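Local coordinates for protein aspartate-semialdehyde dehydrogenase (Candida albicans, PDB 3HSK) that catalyses the NADPH-dependent reductive dephosphorylation of 4-phospho-L-aspartate to L-aspartate-semialdehyde, the second step in making the aspartate family of amino acids, at residues S18-G23 with E93-F98; E274-R279 with F351-L356. All coordinates share one frame; numbering follows the deposited sequence.

Interaction 1 (18-23 with 93-98) joins two neighbouring parallel strands of the coenzyme-binding domain, and interaction 2 (274-279 with 351-356) two antiparallel strands of the dimerisation domain; the two contacts lie on opposite sides of the chain's centre, their nearest atoms about 22 Å apart. Both are largely buried, but they differ in chemistry. At its start, interaction 1 borders solvent, where lysine and aspartate side chains meet, and it becomes apolar as the strands run inward toward the NADP site. Interaction 2 is buried throughout, with a regular backbone ladder, one mainly apolar face lying partly against helix 172-188 and the other face turned to the second subunit.

Interaction 1 of 2, residues S18-G23 with E93-F98; sequences SVKKAG and ECDVVF
The carbonyl oxygen of Lys21 receives two backbone N-H groups from the opposite segment, both weakly: Asp95 N lies 2.8 Å from Lys21 O on a bent path, and Val96 N 3.3 Å from the same oxygen. Asp95 returns the grip through its carboxylate. With CG beside its own backbone N (chi1 -65°), the short side chain reaches across so that OD2 takes the N-H of Lys21 at 3.0 Å, nearly straight at 171°, with the anti lone pair. Aspartate suits this place, where the chain has not yet entered the regular strand and a carboxylate stands in for a main-chain acceptor. The side chain of Lys20 crosses that of Asp95 at about a right angle and rests its CD against OD2, while its NZ is hydrogen-bonded to O of Ile381, the C-terminal residue. Beyond Asp95 the strands pair in parallel, as in the Rossmann-type coenzyme-binding sheet, where 20-25 and 96-99 are adjacent central strands. Gly23 N bonds to Val96 O at 2.9 Å, and Phe98 N to Gly23 O at 2.8 Å. Gly23 leaves room for Cys94, whose SG sits 3.4 Å from Gly23 N. On the face carrying Ala22 and Val96, the small methyl of Ala22 meets the ring edge of Phe98 in its plane, CB to CE2 3.7 Å; Phe35 meets the same ring.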
loop_
_atom_site.group_PDB
_atom_site.type_symbol
_atom_site.label_atom_id
_atom_site.label_comp_id
_atom_site.label_asym_id
_atom_site.label_seq_id
_atom_site.Cartn_x
_atom_site.Cartn_y
_atom_site.Cartn_z
ATOM N N SER A 18 10.968 25.255 -35.263
ATOM C CA SER A 18 10.162 24.666 -36.373
ATOM C C SER A 18 8.982 23.843 -35.850
ATOM O O SER A 18 9.103 23.124 -34.849
ATOM C CB SER A 18 11.033 23.804 -37.288
ATOM O OG SER A 18 10.255 23.252 -38.339
ATOM N N VAL A 19 7.853 23.946 -36.551
ATOM C CA VAL A 19 6.594 23.342 -36.109
ATOM C C VAL A 19 6.286 22.043 -36.861
ATOM O O VAL A 19 6.180 22.032 -38.093
ATOM C CB VAL A 19 5.399 24.328 -36.250
ATOM C CG1 VAL A 19 4.127 23.712 -35.701
ATOM C CG2 VAL A 19 5.693 25.645 -35.539
ATOM N N LYS A 20 6.148 20.956 -36.106
ATOM C CA LYS A 20 5.735 19.674 -36.664
ATOM C C LYS A 20 4.217 19.521 -36.550
ATOM O O LYS A 20 3.604 20.026 -35.604
ATOM C CB LYS A 20 6.452 18.518 -35.955
ATOM C CG LYS A 20 7.977 18.532 -36.080
ATOM C CD LYS A 20 8.466 18.028 -37.442
ATOM C CE LYS A 20 9.970 18.231 -37.590
ATOM N NZ LYS A 20 10.540 17.524 -38.771
ATOM N N LYS A 21 3.617 18.835 -37.518
ATOM C CA LYS A 21 2.168 18.633 -37.541
ATOM C C LYS A 21 1.771 17.378 -36.766
ATOM O O LYS A 21 2.296 16.292 -37.014
ATOM C CB LYS A 21 1.649 18.578 -38.983
ATOM C CG LYS A 21 1.578 19.943 -39.667
ATOM C CD LYS A 21 1.288 19.818 -41.160
ATOM C CE LYS A 21 0.720 21.117 -41.751
ATOM N NZ LYS A 21 1.646 22.290 -41.630
ATOM N N ALA A 22 0.839 17.536 -35.829
ATOM C CA ALA A 22 0.458 16.441 -34.935
ATOM C C ALA A 22 -0.980 15.964 -35.109
ATOM O O ALA A 22 -1.912 16.765 -35.197
ATOM C CB ALA A 22 0.720 16.820 -33.480
ATOM N N GLY A 23 -1.135 14.645 -35.166
ATOM C CA GLY A 23 -2.445 14.006 -35.158
ATOM C C GLY A 23 -2.714 13.337 -33.824
ATOM O O GLY A 23 -1.780 13.007 -33.083
ATOM N N GLU A 93 -0.636 13.761 -43.430
ATOM C CA GLU A 93 0.156 14.991 -43.413
ATOM C C GLU A 93 0.853 15.232 -42.070
ATOM O O GLU A 93 1.687 16.138 -41.956
ATOM C CB GLU A 93 -0.715 16.202 -43.780
ATOM C CG GLU A 93 -1.361 16.114 -45.169
ATOM C CD GLU A 93 -2.031 17.405 -45.604
ATOM O OE1 GLU A 93 -2.174 18.330 -44.775
ATOM O OE2 GLU A 93 -2.417 17.497 -46.792
ATOM N N CYS A 94 0.507 14.425 -41.065
ATOM C CA CYS A 94 1.073 14.557 -39.723
ATOM C C CYS A 94 2.459 13.938 -39.620
ATOM O O CYS A 94 2.678 12.801 -40.057
ATOM C CB CYS A 94 0.169 13.900 -38.683
ATOM S SG CYS A 94 -1.468 14.595 -38.572
ATOM N N ASP A 95 3.375 14.695 -39.016
ATOM C CA ASP A 95 4.735 14.241 -38.720
ATOM C C ASP A 95 4.771 13.245 -37.562
ATOM O O ASP A 95 5.692 12.434 -37.461
ATOM C CB ASP A 95 5.621 15.445 -38.391
ATOM C CG ASP A 95 5.808 16.377 -39.581
ATOM O OD1 ASP A 95 6.349 15.924 -40.610
ATOM O OD2 ASP A 95 5.421 17.561 -39.482
ATOM N N VAL A 96 3.771 13.332 -36.684
ATOM C CA VAL A 96 3.640 12.450 -35.520
ATOM C C VAL A 96 2.164 12.267 -35.152
ATOM O O VAL A 96 1.388 13.226 -35.173
ATOM C CB VAL A 96 4.462 12.962 -34.298
ATOM C CG1 VAL A 96 3.853 14.232 -33.690
ATOM C CG2 VAL A 96 4.609 11.864 -33.247
ATOM N N VAL A 97 1.784 11.034 -34.829
ATOM C CA VAL A 97 0.395 10.716 -34.512
ATOM C C VAL A 97 0.268 10.050 -33.142
ATOM O O VAL A 97 0.615 8.878 -32.976
ATOM C CB VAL A 97 -0.254 9.821 -35.605
ATOM C CG1 VAL A 97 -1.672 9.424 -35.212
ATOM C CG2 VAL A 97 -0.258 10.530 -36.958
ATOM N N PHE A 98 -0.245 10.805 -32.175
ATOM C CA PHE A 98 -0.475 10.297 -30.825
ATOM C C PHE A 98 -1.738 9.449 -30.787
ATOM O O PHE A 98 -2.662 9.688 -31.555
ATOM C CB PHE A 98 -0.573 11.451 -29.825
ATOM C CG PHE A 98 0.576 12.415 -29.903
ATOM C CD1 PHE A 98 1.763 12.165 -29.215
ATOM C CD2 PHE A 98 0.480 13.571 -30.678
ATOM C CE1 PHE A 98 2.829 13.055 -29.288
ATOM C CE2 PHE A 98 1.548 14.465 -30.767
ATOM C CZ PHE A 98 2.720 14.209 -30.065
#

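Interaction 2 of 2, residues E274-R279 with F351-L356; sequences ECISLR and FKMVVL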
loop_
_atom_site.group_PDB
_atom_site.type_symbol
_atom_site.label_atom_id
_atom_site.label_comp_id
_atom_site.label_asym_id
_atom_site.label_seq_id
_atom_site.Cartn_x
_atom_site.Cartn_y
_atom_site.Cartn_z
ATOM N N GLU A 274 3.214 4.906 -4.496
ATOM C CA GLU A 274 3.762 3.556 -4.528
ATOM C C GLU A 274 4.758 3.382 -3.388
ATOM O O GLU A 274 5.692 4.179 -3.236
ATOM C CB GLU A 274 4.429 3.248 -5.883
ATOM C CG GLU A 274 3.503 3.439 -7.079
ATOM C CD GLU A 274 4.063 2.907 -8.389
ATOM O OE1 GLU A 274 4.723 1.842 -8.404
ATOM O OE2 GLU A 274 3.811 3.560 -9.418
ATOM N N CYS A 275 4.529 2.350 -2.587
ATOM C CA CYS A 275 5.423 1.957 -1.516
ATOM C C CYS A 275 6.334 0.873 -2.064
ATOM O O CYS A 275 5.906 -0.276 -2.263
ATOM C CB CYS A 275 4.621 1.458 -0.312
ATOM S SG CYS A 275 3.656 2.777 0.476
ATOM N N ILE A 276 7.583 1.244 -2.338
ATOM C CA ILE A 276 8.487 0.337 -3.046
ATOM C C ILE A 276 9.647 -0.170 -2.196
ATOM O O ILE A 276 10.040 0.463 -1.209
ATOM C CB ILE A 276 8.991 0.931 -4.406
ATOM C CG1 ILE A 276 10.119 1.952 -4.197
ATOM C CG2 ILE A 276 7.818 1.524 -5.209
ATOM C CD1 ILE A 276 10.933 2.254 -5.461
ATOM N N SER A 277 10.172 -1.327 -2.598
ATOM C CA SER A 277 11.312 -1.968 -1.960
ATOM C C SER A 277 12.254 -2.395 -3.081
ATOM O O SER A 277 11.787 -2.821 -4.148
ATOM C CB SER A 277 10.839 -3.204 -1.202
ATOM O OG SER A 277 11.619 -3.431 -0.055
ATOM N N LEU A 278 13.565 -2.282 -2.850
ATOM C CA LEU A 278 14.559 -2.687 -3.855
ATOM C C LEU A 278 15.867 -3.262 -3.273
ATOM O O LEU A 278 16.284 -2.909 -2.160
ATOM C CB LEU A 278 14.863 -1.528 -4.814
ATOM C CG LEU A 278 15.620 -0.308 -4.279
ATOM C CD1 LEU A 278 17.137 -0.495 -4.385
ATOM C CD2 LEU A 278 15.188 0.928 -5.032
ATOM N N ARG A 279 16.494 -4.147 -4.047
ATOM C CA ARG A 279 17.804 -4.719 -3.729
ATOM C C ARG A 279 18.718 -4.646 -4.950
ATOM O O ARG A 279 18.286 -4.941 -6.067
ATOM C CB ARG A 279 17.662 -6.179 -3.304
ATOM C CG ARG A 279 18.976 -6.835 -2.903
ATOM C CD ARG A 279 18.770 -8.262 -2.477
ATOM N NE ARG A 279 18.368 -9.113 -3.594
ATOM C CZ ARG A 279 17.776 -10.298 -3.453
ATOM N NH1 ARG A 279 17.504 -10.770 -2.237
ATOM N NH2 ARG A 279 17.447 -11.009 -4.524
ATOM N N PHE A 351 16.664 -1.121 0.274
ATOM C CA PHE A 351 16.033 0.163 0.550
ATOM C C PHE A 351 14.536 0.113 0.293
ATOM O O PHE A 351 14.071 -0.613 -0.587
ATOM C CB PHE A 351 16.643 1.271 -0.310
ATOM C CG PHE A 351 18.118 1.495 -0.068
ATOM C CD1 PHE A 351 18.551 2.327 0.960
ATOM C CD2 PHE A 351 19.073 0.874 -0.874
ATOM C CE1 PHE A 351 19.919 2.533 1.188
ATOM C CE2 PHE A 351 20.442 1.074 -0.651
ATOM C CZ PHE A 351 20.859 1.901 0.379
ATOM N N LYS A 352 13.798 0.894 1.080
ATOM C CA LYS A 352 12.403 1.175 0.807
ATOM C C LYS A 352 12.181 2.676 0.770
ATOM O O LYS A 352 12.942 3.435 1.366
ATOM C CB LYS A 352 11.467 0.475 1.804
ATOM C CG LYS A 352 11.724 0.740 3.283
ATOM C CD LYS A 352 10.834 -0.191 4.131
ATOM C CE LYS A 352 11.208 -0.179 5.603
ATOM N NZ LYS A 352 10.447 -1.215 6.365
ATOM N N MET A 353 11.152 3.091 0.038
ATOM C CA MET A 353 10.822 4.502 -0.148
ATOM C C MET A 353 9.390 4.647 -0.675
ATOM O O MET A 353 8.762 3.662 -1.067
ATOM C CB MET A 353 11.818 5.182 -1.097
ATOM C CG MET A 353 11.843 4.626 -2.521
ATOM S SD MET A 353 13.292 5.144 -3.469
ATOM C CE MET A 353 14.531 4.125 -2.658
ATOM N N VAL A 354 8.891 5.877 -0.682
ATOM C CA VAL A 354 7.524 6.170 -1.085
ATOM C C VAL A 354 7.577 7.103 -2.286
ATOM O O VAL A 354 8.257 8.133 -2.243
ATOM C CB VAL A 354 6.722 6.835 0.075
ATOM C CG1 VAL A 354 5.277 7.103 -0.342
ATOM C CG2 VAL A 354 6.756 5.963 1.321
ATOM N N VAL A 355 6.855 6.738 -3.346
ATOM C CA VAL A 355 6.889 7.468 -4.612
ATOM C C VAL A 355 5.521 8.058 -4.942
ATOM O O VAL A 355 4.506 7.356 -4.930
ATOM C CB VAL A 355 7.331 6.548 -5.780
ATOM C CG1 VAL A 355 7.438 7.326 -7.078
ATOM C CG2 VAL A 355 8.652 5.863 -5.471
ATOM N N LEU A 356 5.504 9.355 -5.235
ATOM C CA LEU A 356 4.307 10.028 -5.719
ATOM C C LEU A 356 4.538 10.418 -7.163
ATOM O O LEU A 356 5.438 11.205 -7.470
ATOM C CB LEU A 356 3.987 11.276 -4.889
ATOM C CG LEU A 356 2.858 12.199 -5.369
ATOM C CD1 LEU A 356 1.495 11.494 -5.358
ATOM C CD2 LEU A 356 2.810 13.473 -4.528
#
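Segments 274-279 and 351-356 run antiparallel, their axes 4.8 Å apart at closest approach, and six backbone hydrogen bonds tie the hydrogen-bonded pairs Glu274-Val355, Ile276-Met353 and Leu278-Phe351. Between these rungs, Lys352 CA comes 3.2 Å from Ile276 O in a CA-H...O contact. The face of Ile276, Leu278, Phe351, Met353 and Val355 is apolar apart from Glu274 at one end, and Ile276 and Leu278 lie against leucines of helix 172-188. In Ile276, CG1 stands between the backbone N and the carbonyl carbon (chi1 79°), which lays it against Met353 CG at 3.6 Å. The flexible thioether of Met353 bends at chi3 (73°) and sends its methyl toward Leu278, CE to CD2 4.0 Å. Leu278 also places CD1 at the ring edge of Phe351, 4.2 Å from CD2. Glu274 sits near the predicted catalytic residues His272 and Cys172, and its OE1 is bonded to Thr196 OG1. The other face bears Cys275, Ser277, Lys352 and Val354. There Lys352 extends away from its partner strand to the second subunit, where its NZ bonds to Ala261 O and Ser260 OG and forms a salt bridge with Glu232. One strand pair thus joins a mainly apolar interior face to a mixed face at the dimer interface, polar at Lys352, where the buried ammonium is probably kept charged by these partners.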